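Local coordinates for YokD protein (Bacillus subtilis, PDB 2NYG) that probably acts as an N-acetyltransferase of the antibiotic acetyltransferase family, binds coenzyme A, forms a homodimer and may contribute to antibiotic resistance, at residues 50-53 with 54-58; 159-162 with 163-166; 174-177 with 178-182. One frame throughout, in Å; residues are numbered along the deposited sequence.

Interaction 1 of 3, residues 50-53 with 54-58; sequences VAVI and QALID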
ATOM      1  N   VAL A  50      -8.016  -2.978   6.164  1.00 28.83           N
ATOM      2  CA  VAL A  50      -9.201  -2.142   5.970  1.00 27.66           C
ATOM      3  C   VAL A  50     -10.158  -2.299   7.147  1.00 28.75           C
ATOM      4  O   VAL A  50     -10.809  -1.348   7.553  1.00 29.87           O
ATOM      5  CB  VAL A  50      -9.979  -2.445   4.630  1.00 26.58           C
ATOM      6  CG1 VAL A  50      -9.025  -2.897   3.552  1.00 26.45           C
ATOM      7  CG2 VAL A  50     -11.081  -3.446   4.855  1.00 26.51           C
ATOM      8  N   ALA A  51     -10.230  -3.497   7.710  1.00 27.48           N
ATOM      9  CA  ALA A  51     -11.106  -3.732   8.839  1.00 26.14           C
ATOM     10  C   ALA A  51     -10.608  -2.984  10.076  1.00 29.81           C
ATOM     11  O   ALA A  51     -11.400  -2.568  10.925  1.00 31.04           O
ATOM     12  CB  ALA A  51     -11.193  -5.220   9.128  1.00 24.72           C
ATOM     13  N   VAL A  52      -9.295  -2.811  10.186  1.00 28.48           N
ATOM     14  CA  VAL A  52      -8.752  -2.122  11.339  1.00 27.80           C
ATOM     15  C   VAL A  52      -8.969  -0.638  11.156  1.00 28.55           C
ATOM     16  O   VAL A  52      -9.281   0.061  12.109  1.00 30.29           O
ATOM     17  CB  VAL A  52      -7.229  -2.432  11.543  1.00 28.09           C
ATOM     18  CG1 VAL A  52      -6.686  -1.718  12.793  1.00 25.06           C
ATOM     19  CG2 VAL A  52      -7.034  -3.931  11.700  1.00 28.56           C
ATOM     20  N   ILE A  53      -8.823  -0.162   9.928  1.00 26.79           N
ATOM     21  CA  ILE A  53      -9.008   1.250   9.641  1.00 27.01           C
ATOM     22  C   ILE A  53     -10.446   1.693   9.893  1.00 28.84           C
ATOM     23  O   ILE A  53     -10.694   2.768  10.413  1.00 28.49           O
ATOM     24  CB  ILE A  53      -8.673   1.567   8.183  1.00 27.07           C
ATOM     25  CG1 ILE A  53      -7.205   1.266   7.909  1.00 28.86           C
ATOM     26  CG2 ILE A  53      -9.016   3.017   7.875  1.00 25.92           C
ATOM     27  CD1 ILE A  53      -6.843   1.366   6.459  1.00 28.22           C
ATOM     28  N   GLN A  54     -11.398   0.853   9.517  1.00 30.15           N
ATOM     29  CA  GLN A  54     -12.799   1.179   9.683  1.00 29.68           C
ATOM     30  C   GLN A  54     -13.206   1.120  11.143  1.00 30.20           C
ATOM     31  O   GLN A  54     -14.082   1.856  11.586  1.00 29.78           O
ATOM     32  CB  GLN A  54     -13.624   0.227   8.839  1.00 26.48           C
ATOM     33  CG  GLN A  54     -13.133   0.222   7.418  1.00 26.42           C
ATOM     34  CD  GLN A  54     -13.933  -0.674   6.518  1.00 30.06           C
ATOM     35  OE1 GLN A  54     -14.250  -1.809   6.870  1.00 30.75           O
ATOM     36  NE2 GLN A  54     -14.250  -0.177   5.337  1.00 29.74           N
ATOM     37  N   ALA A  55     -12.554   0.243  11.891  1.00 30.67           N
ATOM     38  CA  ALA A  55     -12.839   0.107  13.306  1.00 30.97           C
ATOM     39  C   ALA A  55     -12.355   1.381  13.989  1.00 31.13           C
ATOM     40  O   ALA A  55     -12.960   1.861  14.944  1.00 35.38           O
ATOM     41  CB  ALA A  55     -12.121  -1.117  13.870  1.00 28.39           C
ATOM     42  N   LEU A  56     -11.265   1.937  13.489  1.00 29.95           N
ATOM     43  CA  LEU A  56     -10.734   3.158  14.056  1.00 30.05           C
ATOM     44  C   LEU A  56     -11.676   4.298  13.754  1.00 31.05           C
ATOM     45  O   LEU A  56     -11.946   5.141  14.611  1.00 32.06           O
ATOM     46  CB  LEU A  56      -9.341   3.448  13.486  1.00 30.11           C
ATOM     47  CG  LEU A  56      -8.210   2.812  14.296  1.00 30.50           C
ATOM     48  CD1 LEU A  56      -6.974   2.608  13.445  1.00 26.72           C
ATOM     49  CD2 LEU A  56      -7.925   3.699  15.494  1.00 27.66           C
ATOM     50  N   ILE A  57     -12.183   4.308  12.530  1.00 30.46           N
ATOM     51  CA  ILE A  57     -13.109   5.344  12.091  1.00 32.36           C
ATOM     52  C   ILE A  57     -14.453   5.229  12.820  1.00 34.83           C
ATOM     53  O   ILE A  57     -15.048   6.229  13.228  1.00 34.02           O
ATOM     54  CB  ILE A  57     -13.285   5.274  10.555  1.00 28.56           C
ATOM     55  CG1 ILE A  57     -12.021   5.817   9.895  1.00 24.42           C
ATOM     56  CG2 ILE A  57     -14.491   6.049  10.120  1.00 28.04           C
ATOM     57  CD1 ILE A  57     -12.048   5.885   8.412  1.00 24.35           C
ATOM     58  N   ASP A  58     -14.905   3.997  13.011  1.00 35.92           N
ATOM     59  CA  ASP A  58     -16.162   3.749  13.690  1.00 37.98           C
ATOM     60  C   ASP A  58     -16.135   4.272  15.106  1.00 39.71           C
ATOM     61  O   ASP A  58     -17.123   4.813  15.607  1.00 40.93           O
ATOM     62  CB  ASP A  58     -16.452   2.254  13.723  1.00 39.32           C
ATOM     63  CG  ASP A  58     -17.095   1.769  12.457  1.00 39.29           C
ATOM     64  OD1 ASP A  58     -17.024   2.509  11.446  1.00 35.39           O
ATOM     65  OD2 ASP A  58     -17.663   0.651  12.480  1.00 39.92           O
TER

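Interaction 2 of 3, residues 159-162 with 163-166; sequences SPLG and KLYI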
ATOM      1  N   SER A 159       5.496  21.471  12.440  1.00 42.30           N
ATOM      2  CA  SER A 159       5.123  20.213  11.822  1.00 39.49           C
ATOM      3  C   SER A 159       3.808  19.779  12.481  1.00 38.73           C
ATOM      4  O   SER A 159       3.331  20.411  13.431  1.00 38.37           O
ATOM      5  CB  SER A 159       6.197  19.159  12.068  1.00 39.60           C
ATOM      6  OG  SER A 159       6.118  18.655  13.387  1.00 36.99           O
ATOM      7  N   PRO A 160       3.202  18.691  11.989  1.00 38.34           N
ATOM      8  CA  PRO A 160       1.942  18.257  12.598  1.00 37.51           C
ATOM      9  C   PRO A 160       2.007  17.962  14.092  1.00 38.14           C
ATOM     10  O   PRO A 160       0.980  18.000  14.780  1.00 38.74           O
ATOM     11  CB  PRO A 160       1.566  17.040  11.771  1.00 37.31           C
ATOM     12  CG  PRO A 160       2.087  17.419  10.417  1.00 38.61           C
ATOM     13  CD  PRO A 160       3.458  17.958  10.738  1.00 36.17           C
ATOM     14  N   LEU A 161       3.202  17.658  14.599  1.00 36.86           N
ATOM     15  CA  LEU A 161       3.357  17.380  16.020  1.00 35.69           C
ATOM     16  C   LEU A 161       3.080  18.665  16.762  1.00 35.11           C
ATOM     17  O   LEU A 161       2.697  18.656  17.932  1.00 36.12           O
ATOM     18  CB  LEU A 161       4.764  16.903  16.345  1.00 35.94           C
ATOM     19  CG  LEU A 161       5.156  15.542  15.787  1.00 36.47           C
ATOM     20  CD1 LEU A 161       6.474  15.113  16.373  1.00 37.50           C
ATOM     21  CD2 LEU A 161       4.095  14.536  16.129  1.00 36.54           C
ATOM     22  N   GLY A 162       3.284  19.780  16.075  1.00 34.86           N
ATOM     23  CA  GLY A 162       3.029  21.067  16.685  1.00 36.57           C
ATOM     24  C   GLY A 162       1.542  21.303  16.853  1.00 37.92           C
ATOM     25  O   GLY A 162       1.118  22.067  17.712  1.00 38.28           O
ATOM     26  N   LYS A 163       0.745  20.634  16.030  1.00 38.37           N
ATOM     27  CA  LYS A 163      -0.695  20.782  16.083  1.00 39.61           C
ATOM     28  C   LYS A 163      -1.306  19.717  16.984  1.00 39.12           C
ATOM     29  O   LYS A 163      -2.401  19.893  17.512  1.00 41.17           O
ATOM     30  CB  LYS A 163      -1.286  20.653  14.686  1.00 41.16           C
ATOM     31  CG  LYS A 163      -0.422  21.214  13.581  1.00 42.23           C
ATOM     32  CD  LYS A 163      -0.571  22.712  13.420  1.00 44.07           C
ATOM     33  CE  LYS A 163       0.207  23.150  12.193  1.00 45.47           C
ATOM     34  NZ  LYS A 163       0.049  24.586  11.890  1.00 47.65           N
ATOM     35  N   LEU A 164      -0.617  18.601  17.159  1.00 37.26           N
ATOM     36  CA  LEU A 164      -1.154  17.564  18.018  1.00 37.28           C
ATOM     37  C   LEU A 164      -0.829  17.896  19.470  1.00 37.64           C
ATOM     38  O   LEU A 164      -1.451  17.370  20.396  1.00 38.13           O
ATOM     39  CB  LEU A 164      -0.567  16.199  17.649  1.00 38.91           C
ATOM     40  CG  LEU A 164      -0.765  15.631  16.237  1.00 41.26           C
ATOM     41  CD1 LEU A 164      -0.376  14.152  16.221  1.00 40.88           C
ATOM     42  CD2 LEU A 164      -2.208  15.755  15.828  1.00 41.12           C
ATOM     43  N   TYR A 165       0.149  18.770  19.674  1.00 38.16           N
ATOM     44  CA  TYR A 165       0.534  19.136  21.024  1.00 38.64           C
ATOM     45  C   TYR A 165      -0.399  20.174  21.637  1.00 41.30           C
ATOM     46  O   TYR A 165      -0.755  20.064  22.815  1.00 39.59           O
ATOM     47  CB  TYR A 165       1.971  19.658  21.058  1.00 36.60           C
ATOM     48  CG  TYR A 165       2.394  20.141  22.433  1.00 34.35           C
ATOM     49  CD1 TYR A 165       2.755  19.234  23.443  1.00 33.15           C
ATOM     50  CD2 TYR A 165       2.390  21.502  22.741  1.00 30.12           C
ATOM     51  CE1 TYR A 165       3.095  19.679  24.715  1.00 31.50           C
ATOM     52  CE2 TYR A 165       2.730  21.949  24.006  1.00 29.30           C
ATOM     53  CZ  TYR A 165       3.078  21.039  24.986  1.00 32.09           C
ATOM     54  OH  TYR A 165       3.378  21.498  26.237  1.00 31.04           O
ATOM     55  N   ILE A 166      -0.799  21.169  20.845  1.00 43.29           N
ATOM     56  CA  ILE A 166      -1.678  22.232  21.335  1.00 45.13           C
ATOM     57  C   ILE A 166      -3.086  21.757  21.701  1.00 45.47           C
ATOM     58  O   ILE A 166      -3.581  22.046  22.791  1.00 47.22           O
ATOM     59  CB  ILE A 166      -1.790  23.380  20.315  1.00 46.52           C
ATOM     60  CG1 ILE A 166      -2.132  22.814  18.943  1.00 48.95           C
ATOM     61  CG2 ILE A 166      -0.497  24.175  20.266  1.00 45.99           C
ATOM     62  CD1 ILE A 166      -2.064  23.842  17.816  1.00 51.07           C
TER

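Interaction 3 of 3, residues 174-177 with 178-182; sequences LGAD and FDSST. With COA (coenzyme A), chain G.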
ATOM      1  N   LEU A 174      -0.858   0.464  19.020  1.00 32.89           N
ATOM      2  CA  LEU A 174      -1.643  -0.731  18.738  1.00 32.46           C
ATOM      3  C   LEU A 174      -0.675  -1.830  18.331  1.00 31.48           C
ATOM      4  O   LEU A 174      -0.327  -1.994  17.166  1.00 30.82           O
ATOM      5  CB  LEU A 174      -2.649  -0.407  17.630  1.00 30.66           C
ATOM      6  CG  LEU A 174      -3.580  -1.416  16.981  1.00 30.85           C
ATOM      7  CD1 LEU A 174      -4.123  -2.408  17.962  1.00 29.07           C
ATOM      8  CD2 LEU A 174      -4.696  -0.619  16.341  1.00 32.37           C
ATOM      9  N   GLY A 175      -0.223  -2.576  19.317  1.00 31.99           N
ATOM     10  CA  GLY A 175       0.721  -3.617  19.016  1.00 33.08           C
ATOM     11  C   GLY A 175       2.136  -3.076  18.942  1.00 32.15           C
ATOM     12  O   GLY A 175       3.051  -3.846  18.727  1.00 34.46           O
ATOM     13  N   ALA A 176       2.328  -1.770  19.112  1.00 31.40           N
ATOM     14  CA  ALA A 176       3.677  -1.196  19.072  1.00 32.27           C
ATOM     15  C   ALA A 176       4.136  -0.750  20.446  1.00 33.08           C
ATOM     16  O   ALA A 176       3.335  -0.596  21.358  1.00 33.39           O
ATOM     17  CB  ALA A 176       3.725  -0.017  18.135  1.00 31.96           C
ATOM     18  N   ASP A 177       5.436  -0.531  20.585  1.00 35.85           N
ATOM     19  CA  ASP A 177       5.990  -0.079  21.854  1.00 37.22           C
ATOM     20  C   ASP A 177       6.390   1.389  21.735  1.00 35.64           C
ATOM     21  O   ASP A 177       6.176   2.021  20.701  1.00 34.62           O
ATOM     22  CB  ASP A 177       7.211  -0.919  22.257  1.00 39.17           C
ATOM     23  CG  ASP A 177       7.316  -1.114  23.770  1.00 43.41           C
ATOM     24  OD1 ASP A 177       7.052  -0.153  24.535  1.00 42.82           O
ATOM     25  OD2 ASP A 177       7.672  -2.234  24.194  1.00 45.30           O
ATOM     26  N   PHE A 178       6.976   1.917  22.800  1.00 34.65           N
ATOM     27  CA  PHE A 178       7.404   3.305  22.847  1.00 36.07           C
ATOM     28  C   PHE A 178       8.445   3.728  21.822  1.00 37.47           C
ATOM     29  O   PHE A 178       8.479   4.885  21.402  1.00 36.81           O
ATOM     30  CB  PHE A 178       7.918   3.616  24.237  1.00 34.44           C
ATOM     31  CG  PHE A 178       6.839   3.702  25.267  1.00 34.73           C
ATOM     32  CD1 PHE A 178       6.801   2.807  26.334  1.00 33.45           C
ATOM     33  CD2 PHE A 178       5.868   4.698  25.184  1.00 32.49           C
ATOM     34  CE1 PHE A 178       5.810   2.906  27.309  1.00 33.43           C
ATOM     35  CE2 PHE A 178       4.875   4.806  26.149  1.00 34.20           C
ATOM     36  CZ  PHE A 178       4.845   3.910  27.217  1.00 34.71           C
ATOM     37  N   ASP A 179       9.290   2.789  21.421  1.00 39.80           N
ATOM     38  CA  ASP A 179      10.346   3.066  20.454  1.00 42.25           C
ATOM     39  C   ASP A 179       9.788   3.590  19.143  1.00 41.16           C
ATOM     40  O   ASP A 179      10.550   4.015  18.285  1.00 41.23           O
ATOM     41  CB  ASP A 179      11.159   1.800  20.186  1.00 45.16           C
ATOM     42  CG  ASP A 179      10.356   0.743  19.463  1.00 50.38           C
ATOM     43  OD1 ASP A 179       9.251   0.403  19.935  1.00 52.93           O
ATOM     44  OD2 ASP A 179      10.826   0.251  18.418  1.00 52.86           O
ATOM     45  N   SER A 180       8.462   3.553  19.009  1.00 40.78           N
ATOM     46  CA  SER A 180       7.756   4.013  17.810  1.00 40.53           C
ATOM     47  C   SER A 180       6.972   5.284  18.024  1.00 39.35           C
ATOM     48  O   SER A 180       6.360   5.766  17.093  1.00 38.09           O
ATOM     49  CB  SER A 180       6.748   2.968  17.326  1.00 42.04           C
ATOM     50  OG  SER A 180       7.341   1.705  17.081  1.00 48.63           O
ATOM     51  N   SER A 181       6.958   5.812  19.246  1.00 38.89           N
ATOM     52  CA  SER A 181       6.195   7.028  19.548  1.00 39.87           C
ATOM     53  C   SER A 181       6.748   8.291  18.941  1.00 38.61           C
ATOM     54  O   SER A 181       7.369   9.088  19.626  1.00 39.56           O
ATOM     55  CB  SER A 181       6.076   7.258  21.049  1.00 41.46           C
ATOM     56  OG  SER A 181       4.936   6.614  21.561  1.00 48.62           O
ATOM     57  N   THR A 182       6.484   8.490  17.661  1.00 35.17           N
ATOM     58  CA  THR A 182       6.963   9.661  16.965  1.00 34.34           C
ATOM     59  C   THR A 182       6.804  10.982  17.723  1.00 32.97           C
ATOM     60  O   THR A 182       7.609  11.886  17.541  1.00 31.85           O
ATOM     61  CB  THR A 182       6.272   9.780  15.599  1.00 33.88           C
ATOM     62  OG1 THR A 182       6.581   8.625  14.821  1.00 35.06           O
ATOM     63  CG2 THR A 182       6.761  10.997  14.856  1.00 34.47           C
TER
HETATM   64  N1A COA G 301      -4.405 -10.225  10.448  1.00 54.22           N
HETATM   65  C2A COA G 301      -3.181 -10.160  11.126  1.00 51.57           C
HETATM   66  N3A COA G 301      -2.016 -10.061  10.393  1.00 50.57           N
HETATM   67  C4A COA G 301      -2.052 -10.028   9.015  1.00 51.38           C
HETATM   68  C5A COA G 301      -3.260 -10.083   8.294  1.00 53.01           C
HETATM   69  C6A COA G 301      -4.453 -10.191   9.027  1.00 53.88           C
HETATM   70  N6A COA G 301      -5.624 -10.252   8.407  1.00 53.62           N
HETATM   71  N7A COA G 301      -2.970 -10.027   6.960  1.00 52.73           N
HETATM   72  C8A COA G 301      -1.613  -9.934   6.837  1.00 52.16           C
HETATM   73  N9A COA G 301      -1.047  -9.937   8.128  1.00 52.08           N
HETATM   74  C1B COA G 301       0.373  -9.871   8.548  1.00 53.43           C
HETATM   75  C2B COA G 301       1.455 -10.209   7.482  1.00 55.92           C
HETATM   76  O2B COA G 301       1.539 -11.609   7.139  1.00 52.43           O
HETATM   77  C3B COA G 301       2.721  -9.688   8.136  1.00 57.72           C
HETATM   78  O3B COA G 301       3.167 -10.801   8.970  1.00 64.29           O
HETATM   79  P3B COA G 301       4.680 -11.416   8.993  1.00 68.04           P
HETATM   80  O7A COA G 301       5.599 -10.616   8.037  1.00 68.68           O
HETATM   81  O8A COA G 301       4.662 -12.833   8.469  1.00 68.49           O
HETATM   82  O9A COA G 301       5.180 -11.395  10.415  1.00 66.83           O
HETATM   83  C4B COA G 301       2.252  -8.457   8.959  1.00 55.95           C
HETATM   84  O4B COA G 301       0.830  -8.641   9.141  1.00 55.01           O
HETATM   85  C5B COA G 301       2.495  -7.076   8.260  1.00 51.41           C
HETATM   86  O5B COA G 301       1.993  -6.060   9.179  1.00 48.30           O
HETATM   87  P1A COA G 301       2.874  -4.782   9.508  1.00 44.27           P
HETATM   88  O1A COA G 301       2.184  -3.896  10.493  1.00 46.02           O
HETATM   89  O2A COA G 301       3.204  -4.021   8.217  1.00 46.50           O
HETATM   90  O3A COA G 301       4.176  -5.425  10.049  1.00 48.96           O
HETATM   91  P2A COA G 301       4.399  -6.052  11.509  1.00 50.55           P
HETATM   92  O4A COA G 301       4.780  -7.479  11.341  1.00 52.13           O
HETATM   93  O5A COA G 301       3.175  -5.948  12.415  1.00 51.41           O
HETATM   94  O6A COA G 301       5.595  -5.064  12.005  1.00 53.90           O
HETATM   95  CBP COA G 301       5.927  -2.628  12.625  1.00 54.49           C
HETATM   96  CCP COA G 301       5.365  -4.038  12.978  1.00 55.10           C
HETATM   97  CDP COA G 301       7.107  -2.742  11.628  1.00 51.86           C
HETATM   98  CEP COA G 301       4.747  -1.816  12.047  1.00 54.17           C
HETATM   99  CAP COA G 301       6.578  -2.024  13.916  1.00 53.93           C
HETATM  100  OAP COA G 301       6.477  -3.024  14.955  1.00 54.11           O
HETATM  101  C9P COA G 301       5.937  -0.714  14.435  1.00 54.29           C
HETATM  102  O9P COA G 301       5.420  -0.778  15.694  1.00 60.05           O
HETATM  103  N8P COA G 301       5.827   0.455  13.752  1.00 53.64           N
HETATM  104  C7P COA G 301       5.030   1.591  14.266  1.00 50.86           C
HETATM  105  C6P COA G 301       4.114   2.324  13.275  1.00 53.75           C

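Interaction 1 of 3, residues 50-53 with 54-58
The backbone N of Ile57 donates to Ile53 O over 3.0 Å, with an N-H...O angle of 153°. Leu56 N to Val52 O, at 3.1 Å, and Ala55 N to Ala51 O, at 3.2 Å, continue the same i to i+4 ladder, which makes 50-58 one unbroken run of alpha helix. The side chains pair with the same spacing. Ile53 CG2 faces Ile57 CD1 at 4.2 Å along one flank. Ile57 swings CG1 anti to its carbonyl carbon (chi1 -74°), which brings this branch back over the preceding turn, 3.4 Å from Ile53 O. On another flank, the methyl CG1 of Val52 meets CD1 of Leu56 more loosely, at 4.4 Å. Gln54 lies alongside Val50 and points the same way, its OE1 4.1 Å from Val50 CG2. Gln54 NE2 donates a hydrogen bond to the hydroxyl of Tyr122, which ties the end of this chain, extended beyond CG, to a neighbouring loop. Helix 48-60 is the connection of a beta-alpha-beta unit between strands 32-37 and 65-69. Val50 and Ile53 pack on Leu118 of helix 114-119, while Val52 and Ala55 rest on Ile18 of helix 15-25; on the dimer side, Pro99, Tyr105 and Pro107 of the second subunit touch Ala51, Gln54 and Val50.

Interaction 2 of 3, residues 159-162 with 163-166
Leu164 folds back over the carbonyl of Pro160, and its side chain can be followed along that oxygen. Leu164 CB stands 3.7 Å from Pro160 O. Leu164 CG comes within 3.3 Å of Pro160 O, because it lies anti to the carbonyl carbon of its own residue (chi1 -60°) and therefore leans toward the preceding turn. Of the two methyls, CD2 of Leu164 still grazes Pro160 O at 4.0 Å, whereas CD1 of Leu164 turns to CD2 of Leu161, a loose apolar contact at 4.5 Å. The oxygen beneath accepts two backbone hydrogen bonds. Leu164 N, 2.9 Å from Pro160 O, lies only 15° off the carbonyl plane; Lys163 N comes from well above that plane, 70° out of it. One acceptor thus serves an alpha-type and a 3-10-type bond together in the first turn of the helix. Farther on, Tyr165 N makes a weak bond to Leu161 O, and Ile166 wraps CG1, CG2 and CD1 round Gly162 O. Ser159 precedes the helix as its N-cap; its OG accepts weakly from Leu161 N at 3.3 Å and is also hydrogen-bonded to Gly156 O. Short helix 160-166 leads into strand 170-174. Ile145 of helix 142-146 packs on Pro160, Lys163 and Leu164, and Phe135 of strand 135-139 touches Pro160 and Leu161. At the far end, helix 252-268 meets Leu164 through Leu252 and binds Tyr165 OH through Asp257.

Interaction 3 of 3, residues 174-177 with 178-182
Ala176 and Ser180 come together beside the pantetheine arm of coenzyme A, the methyl CB of Ala176 4.1 Å from the hydroxyl OG of Ser180. Ser180 OG gives a weak hydrogen bond, 3.4 Å long, to the amide oxygen O9P of the cofactor, and Ala176 CB lies against the same oxygen. With OG anti to the carbonyl carbon, beside the backbone N (chi1 -56°), the hydroxyl reaches O9P while Ser180 CB lies 3.8 Å from C7P of coenzyme A. Ser180 ends a single 3-10 turn, 178-180, in the loop between strand 170-174 and helix 183-187; an inverse gamma turn centred on Ser181 follows it. Asp177 stands at the head of the 3-10 turn. Its OD1 accepts from Phe178 N at 2.7 Å, with an N-H...O angle of 155°, using the lone pair that faces away from the other oxygen. The carboxylate plane is turned 44° from the Phe178 ring. Asp179 reaches back along the turn, its OD1 lying 3.4 Å from Asp177 CB. Farther out, Asp177 OD1 is held by a salt bridge to Arg248 of strand 245-251 and by a hydrogen bond from Gln225 of helix 224-234, and the Phe178 side chain packs on both of those residues.

From the N terminus, the three contacts follow in series, none nested in or crossing another, and each is local, closing no long loop. Interaction 1 lies in the helix that connects strands 32-37 and 65-69; interaction 2 forms the short helix leading into strand 170-174, and interaction 3 runs from the end of that strand into the loop after it. Interactions 1 and 2 stay apart, with nearest atoms about 13 Å from each other. Interaction 3 bridges them: Leu174 CD2 packs on Val52 CG1 at 4.2 Å, and Thr182 O meets Leu161 CD1 at 3.6 Å. The end of strand 170-174 and the loop after it thus link helix 48-60, which touches the second subunit, with helix 160-166.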